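Local coordinates for jasmonate-induced oxygenase 2 (Arabidopsis thaliana, PDB 6LSV), which oxidises the plant defence hormone jasmonate to 12-hydroxyjasmonate, using iron, 2-oxoglutarate and molecular oxygen, at residues S123-E128 with L334-Q339; L133-Y138 with P213-P218; L236-Q241 with A262-I267; D251-V256 with E283-V288. All blocks are in the same frame, centred on the assembly; numbering follows the deposited sequence.

Interaction 1: residues S123-E128 with L334-Q339. With JAA ({(1R,2R)-3-oxo-2-[(2Z)-pent-2-en-1-yl]cyclopentyl}acetic acid), chain D.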
# COMPACT_ATOMS: atom_id res chain seq x y z
N SER A 123 -5.77 -11.46 8.19
CA SER A 123 -6.97 -11.48 7.35
C SER A 123 -7.88 -10.27 7.55
O SER A 123 -8.86 -10.14 6.80
CB SER A 123 -7.79 -12.75 7.61
OG SER A 123 -7.32 -13.81 6.80
N ARG A 124 -7.60 -9.38 8.49
CA ARG A 124 -8.41 -8.19 8.67
C ARG A 124 -7.53 -7.05 9.15
O ARG A 124 -6.39 -7.25 9.60
CB ARG A 124 -9.57 -8.43 9.66
CG ARG A 124 -9.14 -8.47 11.12
CD ARG A 124 -10.32 -8.74 12.03
NE ARG A 124 -11.00 -7.50 12.42
CZ ARG A 124 -12.27 -7.43 12.80
NH1 ARG A 124 -13.02 -8.53 12.86
NH2 ARG A 124 -12.80 -6.26 13.13
N LEU A 125 -8.06 -5.84 9.04
CA LEU A 125 -7.38 -4.62 9.47
C LEU A 125 -8.38 -3.80 10.27
O LEU A 125 -9.43 -3.42 9.74
CB LEU A 125 -6.83 -3.85 8.27
CG LEU A 125 -6.08 -2.53 8.45
CD1 LEU A 125 -4.93 -2.68 9.43
CD2 LEU A 125 -5.56 -2.05 7.10
N GLY A 126 -8.06 -3.54 11.53
CA GLY A 126 -9.00 -2.92 12.44
C GLY A 126 -9.55 -3.92 13.44
O GLY A 126 -9.43 -5.14 13.30
N VAL A 127 -10.18 -3.38 14.49
CA VAL A 127 -10.56 -4.20 15.63
C VAL A 127 -12.01 -3.98 16.04
O VAL A 127 -12.39 -4.27 17.18
CB VAL A 127 -9.61 -3.92 16.82
CG1 VAL A 127 -8.20 -4.37 16.48
CG2 VAL A 127 -9.63 -2.45 17.19
N GLU A 128 -12.84 -3.48 15.12
CA GLU A 128 -14.27 -3.36 15.37
C GLU A 128 -14.93 -4.73 15.23
O GLU A 128 -14.68 -5.45 14.25
CB GLU A 128 -14.90 -2.35 14.41
CG GLU A 128 -16.13 -1.59 14.97
CD GLU A 128 -15.90 -0.99 16.36
OE1 GLU A 128 -16.07 -1.69 17.39
OE2 GLU A 128 -15.54 0.20 16.43
N LEU A 334 -2.08 4.51 13.83
CA LEU A 334 -3.05 3.82 14.67
C LEU A 334 -4.48 4.01 14.17
O LEU A 334 -5.35 3.20 14.51
CB LEU A 334 -2.93 4.30 16.12
CG LEU A 334 -1.68 3.77 16.81
CD1 LEU A 334 -1.46 4.44 18.16
CD2 LEU A 334 -1.76 2.26 16.95
N PHE A 335 -4.75 5.04 13.37
CA PHE A 335 -6.09 5.25 12.84
C PHE A 335 -6.54 4.06 11.99
O PHE A 335 -7.60 3.48 12.22
CB PHE A 335 -6.15 6.54 12.03
CG PHE A 335 -6.04 7.79 12.87
CD1 PHE A 335 -6.76 7.90 14.05
CD2 PHE A 335 -5.21 8.83 12.49
CE1 PHE A 335 -6.66 9.04 14.83
CE2 PHE A 335 -5.11 9.98 13.26
CZ PHE A 335 -5.83 10.08 14.44
N ILE A 336 -5.73 3.69 10.99
CA ILE A 336 -6.09 2.54 10.17
C ILE A 336 -5.88 1.23 10.93
O ILE A 336 -6.52 0.22 10.63
CB ILE A 336 -5.32 2.55 8.84
CG1 ILE A 336 -6.14 1.88 7.73
CG2 ILE A 336 -3.96 1.86 8.99
CD1 ILE A 336 -5.45 1.84 6.38
N ARG A 337 -4.99 1.23 11.93
CA ARG A 337 -4.81 0.01 12.71
C ARG A 337 -6.01 -0.27 13.59
O ARG A 337 -6.32 -1.44 13.86
CB ARG A 337 -3.54 0.11 13.55
CG ARG A 337 -2.28 -0.29 12.81
CD ARG A 337 -1.04 0.26 13.47
NE ARG A 337 0.17 -0.11 12.73
CZ ARG A 337 1.14 -0.88 13.22
NH1 ARG A 337 1.04 -1.37 14.45
NH2 ARG A 337 2.20 -1.16 12.48
N THR A 338 -6.71 0.77 14.04
CA THR A 338 -7.88 0.61 14.88
C THR A 338 -9.18 0.52 14.09
O THR A 338 -10.08 -0.23 14.48
CB THR A 338 -7.97 1.76 15.89
OG1 THR A 338 -6.66 2.08 16.37
CG2 THR A 338 -8.87 1.39 17.06
N GLN A 339 -9.29 1.26 12.99
CA GLN A 339 -10.53 1.33 12.21
C GLN A 339 -10.50 0.56 10.91
O GLN A 339 -11.56 0.31 10.33
CB GLN A 339 -10.88 2.79 11.89
CG GLN A 339 -11.17 3.66 13.09
CD GLN A 339 -11.68 5.03 12.68
OE1 GLN A 339 -11.33 5.54 11.62
NE2 GLN A 339 -12.51 5.63 13.53
O01 JAA D . -1.49 -3.95 6.97
O02 JAA D . 2.20 0.93 8.72
O03 JAA D . 0.92 0.87 10.48
C04 JAA D . 0.04 -1.16 8.10
C05 JAA D . -1.25 -1.76 7.31
C06 JAA D . 0.06 -1.97 9.42
C07 JAA D . -0.74 -3.07 9.22
C08 JAA D . -1.22 -3.02 7.65
C09 JAA D . -1.09 -1.61 5.73
C10 JAA D . -0.11 0.23 8.37
C11 JAA D . -1.64 -0.25 5.28
C12 JAA D . 1.07 0.71 9.24
C13 JAA D . -2.48 -0.14 4.26
C14 JAA D . -2.94 -1.37 3.49
C15 JAA D . -4.47 -1.38 3.41
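One wall of the jasmonate pocket forms where Leu125, Gly126 and Val127 of the loop after strand 120-122 lie against helix 334-339. The leucine does two jobs with its branched end. Its CD1 sits 3.5 Å from the carbonyl oxygen O of Ile336, while CD2 reaches CD1 of Ile336 at 4.0 Å and also lies 3.9 Å from C15 at the end of the jasmonate pentenyl chain. Leu125 CG stands anti to the backbone N (chi1 180°) and itself lies 3.5 Å from Ile336 O. Gly126, without a side chain, lets its CA come within 3.4 Å of Arg337 O in a CA-H...O contact. The same Arg337 O and the Gly126 N are each hydrogen-bonded to the hydroxyl of Tyr118, another pocket residue, which thereby ties loop to helix. One residue on, Val127 N donates to Thr338 O at 3.2 Å; the N-H...O angle is 159°, and the donor stands 47° out of the carbonyl plane. Val127 CG2 and Thr338 CG2 pack 3.9 Å apart beside this bond. Arg337 turns its CB away from the loop, and its chain, extended from CG to NE, delivers the guanidinium edge to the ligand: NE donates to JAA O03 at 2.6 Å, and NH2 adds a weak bond to the same oxygen. Arg333 and Arg208 also hydrogen-bond jasmonate. This is the substrate-recognition site of a 2-oxoglutarate-dependent oxygenase, bordered by a C-terminal helix and a loop from the N-terminal part of the chain.

Interaction 2: residues L133-Y138 with P213-P218; sequences LDWSDY and PKCPRP
The thiol sulfur of Cys215 is poised over the indole face of Trp135: SG is 3.9 Å from the centroid of the five-membered ring and only 8° off its normal, which defines a sulfur-aromatic contact. CB of the same cysteine lies over that face too, 3.5 Å from Trp135 NE1, as a CH-pi partner. In Cys215, SG is anti to the backbone N, which lays the CB-SG bond across the pyrrole part of the indole. The polar edge of the ring is held as well. Trp135 NE1 donates to Lys214 O at 2.9 Å with an N-H...O angle of 146°, and the donor stands well above the carbonyl plane, 62° out of it. Pro213 O lies near the ring plane at the same edge, 3.5 Å from Trp135 CD1. Trp135 belongs to the lead-in to strand 137-144, whereas residues 213-218 leave strand 204-212; these strands are antiparallel neighbours in the large sheet of the double-stranded beta-helix, and the indole bridges the loops at that end of the pair. The backbone at Trp135 makes an inverse gamma turn, closed by a weak bond from Ser136 N to Asp134 O. Further along the indole, Pro216 CD approaches CZ2 obliquely at 3.7 Å, and at the other end Pro213 CD stands 4.3 Å from Trp135 CD1. Val10 and Leu13 of helix 10-15 also touch the indole, so the N-terminal helix packs against this junction. Ser136 turns its CB away from 213-218; its OG is hydrogen-bonded to Gly223 O.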
# COMPACT_ATOMS: atom_id res chain seq x y z
N LEU A 133 -15.94 -7.10 6.42
CA LEU A 133 -14.61 -7.61 6.13
C LEU A 133 -14.35 -7.59 4.63
O LEU A 133 -15.27 -7.55 3.81
CB LEU A 133 -14.44 -9.02 6.68
CG LEU A 133 -14.60 -9.12 8.20
CD1 LEU A 133 -14.49 -10.57 8.65
CD2 LEU A 133 -13.55 -8.26 8.89
N ASP A 134 -13.07 -7.64 4.29
CA ASP A 134 -12.63 -7.65 2.90
C ASP A 134 -12.25 -9.06 2.47
O ASP A 134 -11.86 -9.90 3.29
CB ASP A 134 -11.45 -6.70 2.70
CG ASP A 134 -11.84 -5.24 2.84
OD1 ASP A 134 -13.05 -4.94 2.75
OD2 ASP A 134 -10.95 -4.40 3.05
N TRP A 135 -12.39 -9.32 1.17
CA TRP A 135 -12.14 -10.65 0.61
C TRP A 135 -10.65 -10.79 0.27
O TRP A 135 -10.25 -10.89 -0.89
CB TRP A 135 -13.01 -10.89 -0.61
CG TRP A 135 -13.14 -12.35 -0.95
CD1 TRP A 135 -12.46 -13.03 -1.92
CD2 TRP A 135 -14.00 -13.30 -0.32
NE1 TRP A 135 -12.85 -14.34 -1.93
CE2 TRP A 135 -13.79 -14.54 -0.96
CE3 TRP A 135 -14.92 -13.23 0.73
CZ2 TRP A 135 -14.47 -15.70 -0.59
CZ3 TRP A 135 -15.60 -14.38 1.10
CH2 TRP A 135 -15.37 -15.60 0.44
N SER A 136 -9.83 -10.82 1.32
CA SER A 136 -8.40 -10.98 1.11
C SER A 136 -7.74 -11.44 2.40
O SER A 136 -8.19 -11.12 3.50
CB SER A 136 -7.74 -9.68 0.64
OG SER A 136 -8.23 -8.57 1.37
N ASP A 137 -6.67 -12.21 2.23
CA ASP A 137 -5.68 -12.47 3.26
C ASP A 137 -4.42 -11.69 2.91
O ASP A 137 -4.24 -11.25 1.77
CB ASP A 137 -5.37 -13.97 3.37
CG ASP A 137 -6.60 -14.80 3.68
OD1 ASP A 137 -7.50 -14.30 4.39
OD2 ASP A 137 -6.67 -15.95 3.21
N TYR A 138 -3.55 -11.51 3.90
CA TYR A 138 -2.35 -10.72 3.66
C TYR A 138 -1.25 -11.15 4.61
O TYR A 138 -1.49 -11.84 5.60
CB TYR A 138 -2.64 -9.22 3.80
CG TYR A 138 -2.94 -8.79 5.22
CD1 TYR A 138 -1.93 -8.39 6.08
CD2 TYR A 138 -4.25 -8.79 5.70
CE1 TYR A 138 -2.20 -8.01 7.38
CE2 TYR A 138 -4.53 -8.41 7.00
CZ TYR A 138 -3.50 -8.02 7.83
OH TYR A 138 -3.77 -7.64 9.13
N PRO A 213 -8.28 -14.38 -3.07
CA PRO A 213 -8.76 -15.64 -3.64
C PRO A 213 -10.02 -15.45 -4.48
O PRO A 213 -10.52 -14.33 -4.57
CB PRO A 213 -9.04 -16.51 -2.40
CG PRO A 213 -8.33 -15.82 -1.27
CD PRO A 213 -8.39 -14.37 -1.60
N LYS A 214 -10.53 -16.51 -5.10
CA LYS A 214 -11.75 -16.35 -5.88
C LYS A 214 -12.94 -16.13 -4.95
O LYS A 214 -12.96 -16.61 -3.81
CB LYS A 214 -11.97 -17.56 -6.80
CG LYS A 214 -10.80 -17.90 -7.73
CD LYS A 214 -10.87 -19.33 -8.21
CE LYS A 214 -11.11 -20.33 -7.10
NZ LYS A 214 -10.49 -20.16 -5.76
N CYS A 215 -13.91 -15.36 -5.43
CA CYS A 215 -15.04 -14.95 -4.62
C CYS A 215 -16.33 -15.40 -5.28
O CYS A 215 -16.53 -15.14 -6.47
CB CYS A 215 -15.05 -13.42 -4.43
SG CYS A 215 -16.39 -12.82 -3.40
N PRO A 216 -17.23 -16.06 -4.54
CA PRO A 216 -18.44 -16.60 -5.18
C PRO A 216 -19.38 -15.53 -5.71
O PRO A 216 -20.08 -15.79 -6.69
CB PRO A 216 -19.09 -17.42 -4.06
CG PRO A 216 -18.53 -16.86 -2.80
CD PRO A 216 -17.14 -16.41 -3.12
N ARG A 217 -19.42 -14.35 -5.10
CA ARG A 217 -20.26 -13.24 -5.57
C ARG A 217 -19.46 -11.95 -5.49
O ARG A 217 -19.69 -11.10 -4.62
CB ARG A 217 -21.54 -13.15 -4.74
CG ARG A 217 -22.37 -14.43 -4.69
CD ARG A 217 -23.37 -14.50 -5.84
NE ARG A 217 -23.96 -13.20 -6.12
CZ ARG A 217 -25.15 -12.81 -5.69
NH1 ARG A 217 -25.89 -13.63 -4.95
NH2 ARG A 217 -25.61 -11.61 -5.99
N PRO A 218 -18.52 -11.75 -6.42
CA PRO A 218 -17.61 -10.60 -6.31
C PRO A 218 -18.28 -9.26 -6.53
O PRO A 218 -17.70 -8.23 -6.14
CB PRO A 218 -16.56 -10.88 -7.39
CG PRO A 218 -17.29 -11.67 -8.40
CD PRO A 218 -18.24 -12.55 -7.62

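Interaction 3: residues L236-Q241 with A262-I267; sequences LLPDDQ and AFIVNI. With AKG (2-oxoglutaric acid), chain C.
Ala262 opens the contact through its carbonyl: O lies 3.8 Å from Leu237 CD1, at the entry to strand 263-267, which pairs antiparallel with strand 233-237 in the large sheet of the double-stranded beta-helix. Phe263 offers its ring edge to the partner strand, with CE1 4.0 Å from Leu237 CB and Leu236 O near the ring plane; Met90, Tyr168 and Leu175 of helices 87-102 and 161-186 also touch this ring. Ile264 forms the hydrogen-bonded pair with Leu236. Its N donates to Leu236 O at 3.0 Å (176°), and its O accepts from Leu236 N at 2.8 Å (169°), both nearly straight and in the carbonyl planes. On the face shared with Leu236, Ile264 CD1 is swung anti to CA (chi2 161°) and meets Pro238 CG at 3.9 Å. Asn266 points its CB toward the partner strand, and its ND2 lies 4.1 Å from Leu236 CD2, close to the iron ligands Asp229 and His284. Leu236 lines the 2-oxoglutarate pocket, its CD1 and CD2 each 3.7 Å from AKG C4.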
# COMPACT_ATOMS: atom_id res chain seq x y z
N LEU A 236 3.92 -0.22 -5.49
CA LEU A 236 2.96 -1.31 -5.63
C LEU A 236 3.32 -2.15 -6.85
O LEU A 236 3.48 -1.62 -7.96
CB LEU A 236 1.54 -0.75 -5.77
CG LEU A 236 0.34 -1.67 -5.99
CD1 LEU A 236 0.22 -2.70 -4.88
CD2 LEU A 236 -0.94 -0.84 -6.08
N LEU A 237 3.44 -3.46 -6.64
CA LEU A 237 3.60 -4.42 -7.74
C LEU A 237 2.29 -5.17 -7.88
O LEU A 237 2.06 -6.18 -7.21
CB LEU A 237 4.76 -5.39 -7.48
CG LEU A 237 5.01 -6.39 -8.61
CD1 LEU A 237 5.05 -5.68 -9.96
CD2 LEU A 237 6.30 -7.17 -8.38
N PRO A 238 1.37 -4.70 -8.72
CA PRO A 238 0.08 -5.37 -8.86
C PRO A 238 0.21 -6.66 -9.65
O PRO A 238 1.19 -6.89 -10.37
CB PRO A 238 -0.78 -4.35 -9.60
CG PRO A 238 0.19 -3.52 -10.37
CD PRO A 238 1.49 -3.51 -9.60
N ASP A 239 -0.80 -7.51 -9.50
CA ASP A 239 -0.79 -8.81 -10.15
C ASP A 239 -0.64 -8.65 -11.65
O ASP A 239 -1.43 -7.96 -12.30
CB ASP A 239 -2.07 -9.57 -9.81
CG ASP A 239 -2.00 -11.04 -10.19
OD1 ASP A 239 -2.12 -11.35 -11.40
OD2 ASP A 239 -1.81 -11.88 -9.29
N ASP A 240 0.39 -9.29 -12.21
CA ASP A 240 0.76 -9.11 -13.61
C ASP A 240 -0.23 -9.73 -14.58
O ASP A 240 -0.03 -9.58 -15.79
CB ASP A 240 2.14 -9.71 -13.86
CG ASP A 240 2.10 -11.23 -13.93
OD1 ASP A 240 1.54 -11.86 -13.02
OD2 ASP A 240 2.63 -11.78 -14.92
N GLN A 241 -1.28 -10.41 -14.11
CA GLN A 241 -2.16 -11.13 -15.02
C GLN A 241 -3.63 -10.76 -14.84
O GLN A 241 -4.41 -10.84 -15.79
CB GLN A 241 -2.00 -12.64 -14.84
CG GLN A 241 -0.66 -13.20 -15.29
CD GLN A 241 -0.48 -13.16 -16.80
OE1 GLN A 241 0.20 -12.28 -17.33
NE2 GLN A 241 -1.09 -14.11 -17.50
N ALA A 262 6.50 -2.92 -14.63
CA ALA A 262 6.44 -1.58 -14.08
C ALA A 262 5.93 -1.64 -12.64
O ALA A 262 5.30 -2.61 -12.22
CB ALA A 262 5.52 -0.69 -14.93
N PHE A 263 6.24 -0.59 -11.89
CA PHE A 263 5.66 -0.36 -10.58
C PHE A 263 4.64 0.76 -10.68
O PHE A 263 4.66 1.57 -11.61
CB PHE A 263 6.71 0.00 -9.54
CG PHE A 263 7.63 -1.12 -9.17
CD1 PHE A 263 7.16 -2.19 -8.42
CD2 PHE A 263 8.96 -1.10 -9.54
CE1 PHE A 263 8.01 -3.22 -8.07
CE2 PHE A 263 9.81 -2.12 -9.19
CZ PHE A 263 9.34 -3.19 -8.45
N ILE A 264 3.75 0.81 -9.70
CA ILE A 264 2.89 1.97 -9.49
C ILE A 264 3.35 2.64 -8.21
O ILE A 264 3.49 1.99 -7.16
CB ILE A 264 1.40 1.57 -9.41
CG1 ILE A 264 0.90 1.18 -10.80
CG2 ILE A 264 0.57 2.73 -8.86
CD1 ILE A 264 -0.37 0.36 -10.79
N VAL A 265 3.64 3.94 -8.30
CA VAL A 265 4.10 4.73 -7.17
C VAL A 265 2.90 5.47 -6.62
O VAL A 265 2.27 6.27 -7.32
CB VAL A 265 5.22 5.70 -7.58
CG1 VAL A 265 5.78 6.42 -6.37
CG2 VAL A 265 6.33 4.94 -8.31
N ASN A 266 2.55 5.19 -5.36
CA ASN A 266 1.42 5.83 -4.71
C ASN A 266 1.93 6.89 -3.75
O ASN A 266 2.78 6.62 -2.91
CB ASN A 266 0.57 4.81 -3.94
CG ASN A 266 -0.29 3.96 -4.85
OD1 ASN A 266 -0.49 4.28 -6.02
ND2 ASN A 266 -0.83 2.87 -4.30
N ILE A 267 1.40 8.11 -3.89
CA ILE A 267 1.59 9.12 -2.86
C ILE A 267 0.83 8.69 -1.61
O ILE A 267 -0.36 8.36 -1.68
CB ILE A 267 1.13 10.50 -3.35
CG1 ILE A 267 1.93 10.94 -4.58
CG2 ILE A 267 1.22 11.53 -2.23
CD1 ILE A 267 3.37 11.29 -4.29
C1 AKG C . -2.44 -2.13 -1.01
O1 AKG C . -1.75 -1.09 -0.95
O2 AKG C . -2.42 -2.94 -0.04
C2 AKG C . -3.32 -2.38 -2.24
O5 AKG C . -4.19 -1.61 -2.49
C3 AKG C . -3.12 -3.60 -3.16
C4 AKG C . -3.39 -3.19 -4.61
C5 AKG C . -3.63 -4.41 -5.49
O3 AKG C . -3.35 -4.39 -6.72
O4 AKG C . -4.13 -5.45 -4.98

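Interaction 4: residues D251-V256 with E283-V288. With AKG (2-oxoglutaric acid), chain C.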
# COMPACT_ATOMS: atom_id res chain seq x y z
N ASP A 251 -15.03 10.72 -7.63
CA ASP A 251 -16.19 9.83 -7.51
C ASP A 251 -16.30 8.81 -8.65
O ASP A 251 -17.37 8.26 -8.88
CB ASP A 251 -17.50 10.63 -7.42
CG ASP A 251 -17.59 11.46 -6.15
OD1 ASP A 251 -16.96 11.09 -5.14
OD2 ASP A 251 -18.30 12.49 -6.17
N THR A 252 -15.21 8.54 -9.36
CA THR A 252 -15.20 7.52 -10.41
C THR A 252 -14.14 6.48 -10.07
O THR A 252 -12.98 6.82 -9.83
CB THR A 252 -14.91 8.14 -11.78
OG1 THR A 252 -15.94 9.07 -12.12
CG2 THR A 252 -14.85 7.05 -12.85
N TRP A 253 -14.55 5.21 -10.04
CA TRP A 253 -13.63 4.12 -9.76
C TRP A 253 -13.11 3.56 -11.07
O TRP A 253 -13.88 3.07 -11.90
CB TRP A 253 -14.32 3.04 -8.92
CG TRP A 253 -14.43 3.43 -7.47
CD1 TRP A 253 -15.56 3.83 -6.81
CD2 TRP A 253 -13.37 3.49 -6.52
NE1 TRP A 253 -15.26 4.11 -5.50
CE2 TRP A 253 -13.92 3.92 -5.29
CE3 TRP A 253 -11.99 3.22 -6.57
CZ2 TRP A 253 -13.16 4.08 -4.14
CZ3 TRP A 253 -11.24 3.38 -5.43
CH2 TRP A 253 -11.82 3.81 -4.23
N ILE A 254 -11.80 3.64 -11.26
CA ILE A 254 -11.15 3.31 -12.53
C ILE A 254 -10.23 2.12 -12.32
O ILE A 254 -9.36 2.14 -11.44
CB ILE A 254 -10.36 4.52 -13.07
CG1 ILE A 254 -11.28 5.73 -13.21
CG2 ILE A 254 -9.71 4.18 -14.40
CD1 ILE A 254 -10.56 7.06 -13.07
N THR A 255 -10.43 1.08 -13.12
CA THR A 255 -9.62 -0.13 -13.02
C THR A 255 -8.30 0.06 -13.77
O THR A 255 -8.29 0.49 -14.93
CB THR A 255 -10.37 -1.34 -13.57
OG1 THR A 255 -11.68 -1.39 -12.97
CG2 THR A 255 -9.62 -2.62 -13.27
N VAL A 256 -7.20 -0.29 -13.12
CA VAL A 256 -5.85 -0.03 -13.62
C VAL A 256 -5.34 -1.27 -14.34
O VAL A 256 -5.27 -2.36 -13.75
CB VAL A 256 -4.91 0.37 -12.48
CG1 VAL A 256 -3.46 0.30 -12.93
CG2 VAL A 256 -5.25 1.76 -11.96
N GLU A 283 -6.54 7.44 -3.51
CA GLU A 283 -7.48 6.53 -2.86
C GLU A 283 -7.71 5.34 -3.78
O GLU A 283 -8.07 5.51 -4.95
CB GLU A 283 -8.80 7.25 -2.56
CG GLU A 283 -9.81 6.40 -1.82
CD GLU A 283 -11.08 7.17 -1.50
OE1 GLU A 283 -11.29 8.25 -2.09
OE2 GLU A 283 -11.86 6.70 -0.65
N HIS A 284 -7.50 4.13 -3.26
CA HIS A 284 -7.63 2.94 -4.08
C HIS A 284 -8.40 1.86 -3.33
O HIS A 284 -8.62 1.93 -2.12
CB HIS A 284 -6.26 2.41 -4.53
CG HIS A 284 -5.20 2.51 -3.48
ND1 HIS A 284 -4.57 3.70 -3.17
CD2 HIS A 284 -4.64 1.57 -2.69
CE1 HIS A 284 -3.68 3.48 -2.22
NE2 HIS A 284 -3.70 2.20 -1.91
N ARG A 285 -8.83 0.86 -4.10
CA ARG A 285 -9.55 -0.29 -3.60
C ARG A 285 -9.30 -1.44 -4.57
O ARG A 285 -8.87 -1.22 -5.71
CB ARG A 285 -11.05 -0.01 -3.47
CG ARG A 285 -11.79 0.00 -4.80
CD ARG A 285 -13.27 0.27 -4.64
NE ARG A 285 -13.98 0.06 -5.90
CZ ARG A 285 -15.27 0.33 -6.09
NH1 ARG A 285 -16.01 0.80 -5.10
NH2 ARG A 285 -15.82 0.11 -7.28
N VAL A 286 -9.56 -2.66 -4.11
CA VAL A 286 -9.36 -3.85 -4.93
C VAL A 286 -10.70 -4.54 -5.10
O VAL A 286 -11.43 -4.74 -4.12
CB VAL A 286 -8.32 -4.80 -4.32
CG1 VAL A 286 -7.96 -5.90 -5.31
CG2 VAL A 286 -7.07 -4.04 -3.90
N ILE A 287 -11.03 -4.90 -6.33
CA ILE A 287 -12.18 -5.73 -6.62
C ILE A 287 -11.68 -7.14 -6.87
O ILE A 287 -10.52 -7.37 -7.23
CB ILE A 287 -13.01 -5.21 -7.82
CG1 ILE A 287 -12.18 -5.24 -9.10
CG2 ILE A 287 -13.52 -3.80 -7.54
CD1 ILE A 287 -12.90 -4.65 -10.30
N VAL A 288 -12.56 -8.12 -6.66
CA VAL A 288 -12.21 -9.52 -6.83
C VAL A 288 -13.09 -10.11 -7.92
O VAL A 288 -13.96 -9.42 -8.46
CB VAL A 288 -12.34 -10.29 -5.50
CG1 VAL A 288 -11.18 -9.98 -4.59
CG2 VAL A 288 -13.65 -9.94 -4.81
C1 AKG C . -2.44 -2.13 -1.01
O1 AKG C . -1.75 -1.09 -0.95
O2 AKG C . -2.42 -2.94 -0.04
C2 AKG C . -3.32 -2.38 -2.24
O5 AKG C . -4.19 -1.61 -2.49
C3 AKG C . -3.12 -3.60 -3.16
C4 AKG C . -3.39 -3.19 -4.61
C5 AKG C . -3.63 -4.41 -5.49
O3 AKG C . -3.35 -4.39 -6.72
O4 AKG C . -4.13 -5.45 -4.98
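Arg285 lies over one face of the Trp253 indole, the two side chains crossing at a slant, and nearly every atom of the chain has a partner there. CB starts nearest Trp253 CZ3 and CH2. CG, set between the backbone N and the carbonyl carbon (chi1 76°), comes 3.5 Å from Trp253 CZ3. Next, CD sits over the middle of the six-membered ring, 3.5 Å from its centroid and 3° off the normal, a CH-pi contact. NE lies 3.5 Å from Trp253 CD2, where the two rings fuse, and is hydrogen-bonded to Gln246 OE1. CZ then stands 3.5 Å from the centroid of the five-membered ring, placing a cation-pi stack with the planes only 3° apart. Strands 253-255 and 284-286, which carry the pair, are the outer members of a three-stranded antiparallel sheet centred on 245-248, so the stack spans the middle strand, and Gln246 of that strand anchors it. At the tip, NH1 is 3.4 Å from Trp253 NE1, two donors without a hydrogen bond, and NH2 lies 3.6 Å from Trp253 CG. Glu283, salt-bridged to Arg248, touches the indole too; its CG is 4.1 Å from Trp253 CH2. His284, pointing its CB away from 251-256, binds iron with His227 and Asp229, the facial triad of this family; its CD2 is 3.2 Å from AKG O5.

How the interactions relate
Along the chain, interaction 1 encloses the other three: interaction 2 closes before interaction 3 opens, and the segments of 3 and 4 alternate. Interactions 2 and 3 reach the same large sheet, their centres about 20 Å apart, while interaction 4 spans the three-stranded sheet. Interactions 3 and 4, with centres about 13 Å apart, touch where Asn266 meets His284 and Ile264 meets Val256; both border 2-oxoglutarate. Val288 packs interaction 4 against 2, and Ser123 with Asp137 joins 1 to 2. Interactions 1 and 3, with centres about 24 Å apart, do not touch. Jasmonate thus lies by interaction 1 and the cosubstrate by 3 and 4, with the iron ligand His284 in interaction 4.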